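Local structure of probable eukaryotic D-amino acid tRNA deacylase, LMAJ005534AAA (Leishmania major, 1TC5) at residues A17-G21 with E160-K164; C130-R134 with R168-G172. The protein probably hydrolyses D-aminoacyl-tRNAs such as D-tyrosyl-tRNA(Tyr), releasing the D-amino acid and free tRNA, and works as a homodimer. All coordinates share one frame; numbering follows the deposited sequence.

Interaction 1 of 2, residues A17-G21 with E160-K164; sequences AMDQG and EGWIK
With CG beside its own backbone N (chi1 -59°) and the chain bent by the turn about CB-CG (chi2 -76°), Gln20 brings its amide up to the backbone of Ile163. The residue belongs to a classic beta bulge, in which Asp19 and Gln20 both face Glu183 of strand 180-184, just where strand 10-18 gives way to strand 20-24. Glutamine suits the place because one planar group can both accept and donate: Gln20 OE1 accepts the N-H of Ile163 at 2.9 Å, and Gln20 NE2 donates to Ile163 O, also at 2.9 Å. The amide thus copies a pair of backbone bonds for a segment that lies in no strand. A further bond from Gln20 NE2 to Asp19 O, 2.8 Å long, fixes the rotation of the amide. The Trp162 side chain crosses that of Gln20 at about a right angle, yet the amide and ring planes are turned only 16° apart, with Trp162 CD1 3.7 Å from Gln20 NE2. Arg33 of strand 31-34 gives a further hydrogen bond, from NH2 to Gly161 O. Asp19, partly exposed, reaches the tryptophan through water: the molecule donates to Asp19 OD1 at 2.8 Å and, in the plane of the indole, accepts from Trp162 NE1 at 3.0 Å.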
loop_
_atom_site.group_PDB
_atom_site.type_symbol
_atom_site.label_atom_id
_atom_site.label_comp_id
_atom_site.label_asym_id
_atom_site.label_seq_id
_atom_site.Cartn_x
_atom_site.Cartn_y
_atom_site.Cartn_z
ATOM N N ALA A 17 -4.857 -2.431 6.725
ATOM C CA ALA A 17 -5.348 -2.124 8.079
ATOM C C ALA A 17 -4.899 -0.719 8.476
ATOM O O ALA A 17 -3.694 -0.460 8.621
ATOM C CB ALA A 17 -4.821 -3.130 9.087
ATOM N N MET A 18 -5.879 0.166 8.612
ATOM C CA MET A 18 -5.666 1.566 8.967
ATOM C C MET A 18 -5.917 1.787 10.454
ATOM O O MET A 18 -6.910 1.291 11.004
ATOM C CB MET A 18 -6.635 2.453 8.166
ATOM C CG MET A 18 -6.499 3.969 8.435
ATOM S SD MET A 18 -7.297 4.933 7.144
ATOM C CE MET A 18 -9.035 4.391 7.338
ATOM N N ASP A 19 -5.028 2.542 11.099
ATOM C CA ASP A 19 -5.315 3.110 12.415
ATOM C C ASP A 19 -5.726 4.577 12.294
ATOM O O ASP A 19 -6.751 4.987 12.849
ATOM C CB ASP A 19 -4.105 3.028 13.344
ATOM C CG ASP A 19 -4.458 3.374 14.762
ATOM O OD1 ASP A 19 -5.249 2.606 15.325
ATOM O OD2 ASP A 19 -4.048 4.389 15.380
ATOM N N GLN A 20 -4.911 5.351 11.568
ATOM C CA GLN A 20 -5.204 6.747 11.239
ATOM C C GLN A 20 -4.820 7.039 9.777
ATOM O O GLN A 20 -3.831 6.535 9.273
ATOM C CB GLN A 20 -4.403 7.726 12.119
ATOM C CG GLN A 20 -4.614 7.638 13.630
ATOM C CD GLN A 20 -5.913 8.258 14.095
ATOM O OE1 GLN A 20 -5.984 9.469 14.376
ATOM N NE2 GLN A 20 -6.948 7.432 14.187
ATOM N N GLY A 21 -5.597 7.888 9.117
ATOM C CA GLY A 21 -5.222 8.416 7.816
ATOM C C GLY A 21 -5.552 9.884 7.613
ATOM O O GLY A 21 -6.525 10.401 8.159
ATOM N N GLU A 160 -5.052 17.596 14.116
ATOM C CA GLU A 160 -3.916 16.796 14.614
ATOM C C GLU A 160 -4.313 15.984 15.856
ATOM O O GLU A 160 -5.318 16.303 16.523
ATOM C CB GLU A 160 -2.710 17.701 14.932
ATOM C CG GLU A 160 -1.794 17.969 13.733
ATOM C CD GLU A 160 -1.427 19.438 13.556
ATOM O OE1 GLU A 160 -1.437 20.186 14.557
ATOM O OE2 GLU A 160 -1.128 19.851 12.406
ATOM N N GLY A 161 -3.528 14.949 16.183
ATOM C CA GLY A 161 -3.823 14.129 17.355
ATOM C C GLY A 161 -4.800 13.026 16.991
ATOM O O GLY A 161 -5.582 13.172 16.043
ATOM N N TRP A 162 -4.751 11.926 17.743
ATOM C CA TRP A 162 -5.569 10.744 17.478
ATOM C C TRP A 162 -7.048 11.087 17.429
ATOM O O TRP A 162 -7.537 11.872 18.247
ATOM C CB TRP A 162 -5.333 9.698 18.560
ATOM C CG TRP A 162 -6.103 8.395 18.365
ATOM C CD1 TRP A 162 -5.707 7.291 17.662
ATOM C CD2 TRP A 162 -7.392 8.082 18.911
ATOM N NE1 TRP A 162 -6.674 6.315 17.735
ATOM C CE2 TRP A 162 -7.724 6.782 18.489
ATOM C CE3 TRP A 162 -8.316 8.793 19.698
ATOM C CZ2 TRP A 162 -8.925 6.160 18.849
ATOM C CZ3 TRP A 162 -9.503 8.183 20.049
ATOM C CH2 TRP A 162 -9.801 6.876 19.623
ATOM N N ILE A 163 -7.754 10.510 16.453
ATOM C CA ILE A 163 -9.221 10.577 16.404
ATOM C C ILE A 163 -9.822 9.185 16.336
ATOM O O ILE A 163 -9.234 8.234 15.764
ATOM C CB ILE A 163 -9.794 11.411 15.209
ATOM C CG1 ILE A 163 -9.358 10.852 13.851
ATOM C CG2 ILE A 163 -9.455 12.892 15.368
ATOM C CD1 ILE A 163 -10.112 11.483 12.708
ATOM N N LYS A 164 -11.002 9.084 16.930
ATOM C CA LYS A 164 -11.776 7.864 16.952
ATOM C C LYS A 164 -12.390 7.684 15.579
ATOM O O LYS A 164 -12.651 8.659 14.904
ATOM C CB LYS A 164 -12.890 7.954 18.005
ATOM C CG LYS A 164 -13.556 6.597 18.320
ATOM C CD LYS A 164 -14.725 6.747 19.300
ATOM C CE LYS A 164 -15.606 5.490 19.295
ATOM N NZ LYS A 164 -16.558 5.428 20.439
HETATM O O HOH W 1 -7.536 3.715 16.512
#

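Interaction 2 of 2, residues C130-R134 with R168-G172; sequences CHFVR and RVISG
A single water molecule is gripped by three groups between Arg134 and the strand that holds Val169 and Ser171. It accepts from Arg134 NE at 3.1 Å, lying in the plane of the guanidinium at its edge, donates to Val169 O at 2.7 Å and meets Ser171 OG at 2.8 Å. Serine is small enough to share the water within a buried contact, and its OG, set between the backbone N and the carbonyl carbon (chi1 52°), gives the strand a second polar hold on it. The guanidinium is also held from elsewhere: NH1 makes a salt bridge with Glu141, and one face of the group lies over the backbone of the preceding helical turn, at Cys130 C and His131 N. Helix 119-136 lies on the connection of a beta-alpha-beta crossover between the parallel neighbours 93-98 and 169-171, the latter an outermost strand of the mixed sheet, and it therefore runs nearly antiparallel to strand 169-171, at 164°, the two short axes 9.0 Å apart. Val169 and Ser171 point toward the helix, whereas Ile170 between them points away. Beta-branched valines fill the interface compactly: Val133 CG1 touches Val169 CG1 at 3.7 Å, and the same methyl of Val169 meets the aliphatic part of Arg134, at CG, from 3.9 Å. Ile94 and Ile96 of the neighbouring strand 93-98 continue this apolar layer beneath Val133 and Cys130. At the other end of the contact a slim cysteine fits against the strand, Cys130 SG resting 3.7 Å from Ser171 CB.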
loop_
_atom_site.group_PDB
_atom_site.type_symbol
_atom_site.label_atom_id
_atom_site.label_comp_id
_atom_site.label_asym_id
_atom_site.label_seq_id
_atom_site.Cartn_x
_atom_site.Cartn_y
_atom_site.Cartn_z
ATOM N N CYS A 130 -17.716 4.743 -4.842
ATOM C CA CYS A 130 -17.696 5.468 -3.584
ATOM C C CYS A 130 -19.124 5.706 -3.067
ATOM O O CYS A 130 -19.367 5.603 -1.864
ATOM C CB CYS A 130 -16.940 6.800 -3.724
ATOM S SG CYS A 130 -15.136 6.679 -4.090
ATOM N N HIS A 131 -20.048 6.026 -3.977
ATOM C CA HIS A 131 -21.469 6.145 -3.623
ATOM C C HIS A 131 -22.026 4.856 -2.968
ATOM O O HIS A 131 -22.706 4.907 -1.933
ATOM C CB HIS A 131 -22.287 6.521 -4.869
ATOM C CG HIS A 131 -23.771 6.435 -4.664
ATOM N ND1 HIS A 131 -24.419 7.097 -3.642
ATOM C CD2 HIS A 131 -24.727 5.745 -5.333
ATOM C CE1 HIS A 131 -25.714 6.827 -3.697
ATOM N NE2 HIS A 131 -25.924 6.002 -4.707
ATOM N N PHE A 132 -21.762 3.708 -3.593
ATOM C CA PHE A 132 -22.245 2.427 -3.107
ATOM C C PHE A 132 -21.676 2.112 -1.736
ATOM O O PHE A 132 -22.351 1.520 -0.922
ATOM C CB PHE A 132 -21.909 1.302 -4.095
ATOM C CG PHE A 132 -22.754 1.286 -5.351
ATOM C CD1 PHE A 132 -24.014 1.892 -5.405
ATOM C CD2 PHE A 132 -22.295 0.613 -6.482
ATOM C CE1 PHE A 132 -24.782 1.847 -6.564
ATOM C CE2 PHE A 132 -23.059 0.568 -7.647
ATOM C CZ PHE A 132 -24.312 1.180 -7.682
ATOM N N VAL A 133 -20.422 2.489 -1.485
ATOM C CA VAL A 133 -19.789 2.230 -0.183
ATOM C C VAL A 133 -20.450 3.117 0.874
ATOM O O VAL A 133 -20.830 2.642 1.934
ATOM C CB VAL A 133 -18.229 2.421 -0.236
ATOM C CG1 VAL A 133 -17.543 2.229 1.157
ATOM C CG2 VAL A 133 -17.614 1.447 -1.237
ATOM N N ARG A 134 -20.622 4.400 0.566
ATOM C CA ARG A 134 -21.334 5.325 1.456
ATOM C C ARG A 134 -22.701 4.773 1.860
ATOM O O ARG A 134 -23.073 4.808 3.041
ATOM C CB ARG A 134 -21.567 6.694 0.784
ATOM C CG ARG A 134 -20.359 7.628 0.685
ATOM C CD ARG A 134 -20.686 8.919 -0.100
ATOM N NE ARG A 134 -19.661 9.252 -1.066
ATOM C CZ ARG A 134 -19.877 9.674 -2.298
ATOM N NH1 ARG A 134 -21.104 9.819 -2.779
ATOM N NH2 ARG A 134 -18.832 9.958 -3.065
ATOM N N ARG A 168 -17.039 6.463 8.944
ATOM C CA ARG A 168 -16.753 7.358 7.813
ATOM C C ARG A 168 -16.485 6.599 6.542
ATOM O O ARG A 168 -16.036 5.458 6.572
ATOM C CB ARG A 168 -15.582 8.283 8.133
ATOM C CG ARG A 168 -15.937 9.230 9.248
ATOM C CD ARG A 168 -14.908 10.270 9.554
ATOM N NE ARG A 168 -14.000 9.753 10.548
ATOM C CZ ARG A 168 -13.961 10.090 11.825
ATOM N NH1 ARG A 168 -14.715 11.055 12.352
ATOM N NH2 ARG A 168 -13.106 9.446 12.594
ATOM N N VAL A 169 -16.813 7.226 5.419
ATOM C CA VAL A 169 -16.376 6.764 4.108
ATOM C C VAL A 169 -15.750 8.007 3.453
ATOM O O VAL A 169 -16.459 8.878 2.920
ATOM C CB VAL A 169 -17.550 6.187 3.264
ATOM C CG1 VAL A 169 -17.082 5.854 1.868
ATOM C CG2 VAL A 169 -18.150 4.976 3.921
ATOM N N ILE A 170 -14.425 8.089 3.574
ATOM C CA ILE A 170 -13.629 9.174 3.047
ATOM C C ILE A 170 -13.069 8.706 1.726
ATOM O O ILE A 170 -12.679 7.561 1.606
ATOM C CB ILE A 170 -12.466 9.553 4.011
ATOM C CG1 ILE A 170 -12.966 9.790 5.441
ATOM C CG2 ILE A 170 -11.730 10.771 3.487
ATOM C CD1 ILE A 170 -14.103 10.834 5.583
ATOM N N SER A 171 -13.054 9.594 0.737
ATOM C CA SER A 171 -12.563 9.259 -0.593
ATOM C C SER A 171 -11.773 10.409 -1.225
ATOM O O SER A 171 -12.093 11.597 -1.059
ATOM C CB SER A 171 -13.735 8.826 -1.490
ATOM O OG SER A 171 -14.775 9.784 -1.459
ATOM N N GLY A 172 -10.733 10.038 -1.963
ATOM C CA GLY A 172 -9.916 10.990 -2.678
ATOM C C GLY A 172 -10.655 11.686 -3.794
ATOM O O GLY A 172 -11.674 11.214 -4.293
HETATM O O HOH W 2 -16.926 9.478 0.312
#

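The two contacts have centres about 17 Å apart and are tied together by one stretch of chain: the segment 160-164 of interaction 1 runs on, a few residues later, into the segment 168-172 of interaction 2. They touch directly where Ile163 CD1 packs 3.6 Å from Arg168 NH2, and Arg168 forms a salt bridge with Asp93. Both also reach the mixed sheet, interaction 1 at the end of strand 10-18 and interaction 2 at the outermost strand 169-171. They differ in character: interaction 1 is partly buried and mainly polar, interaction 2 a buried helix-on-sheet packing. The other subunit of the dimer touches neither of them.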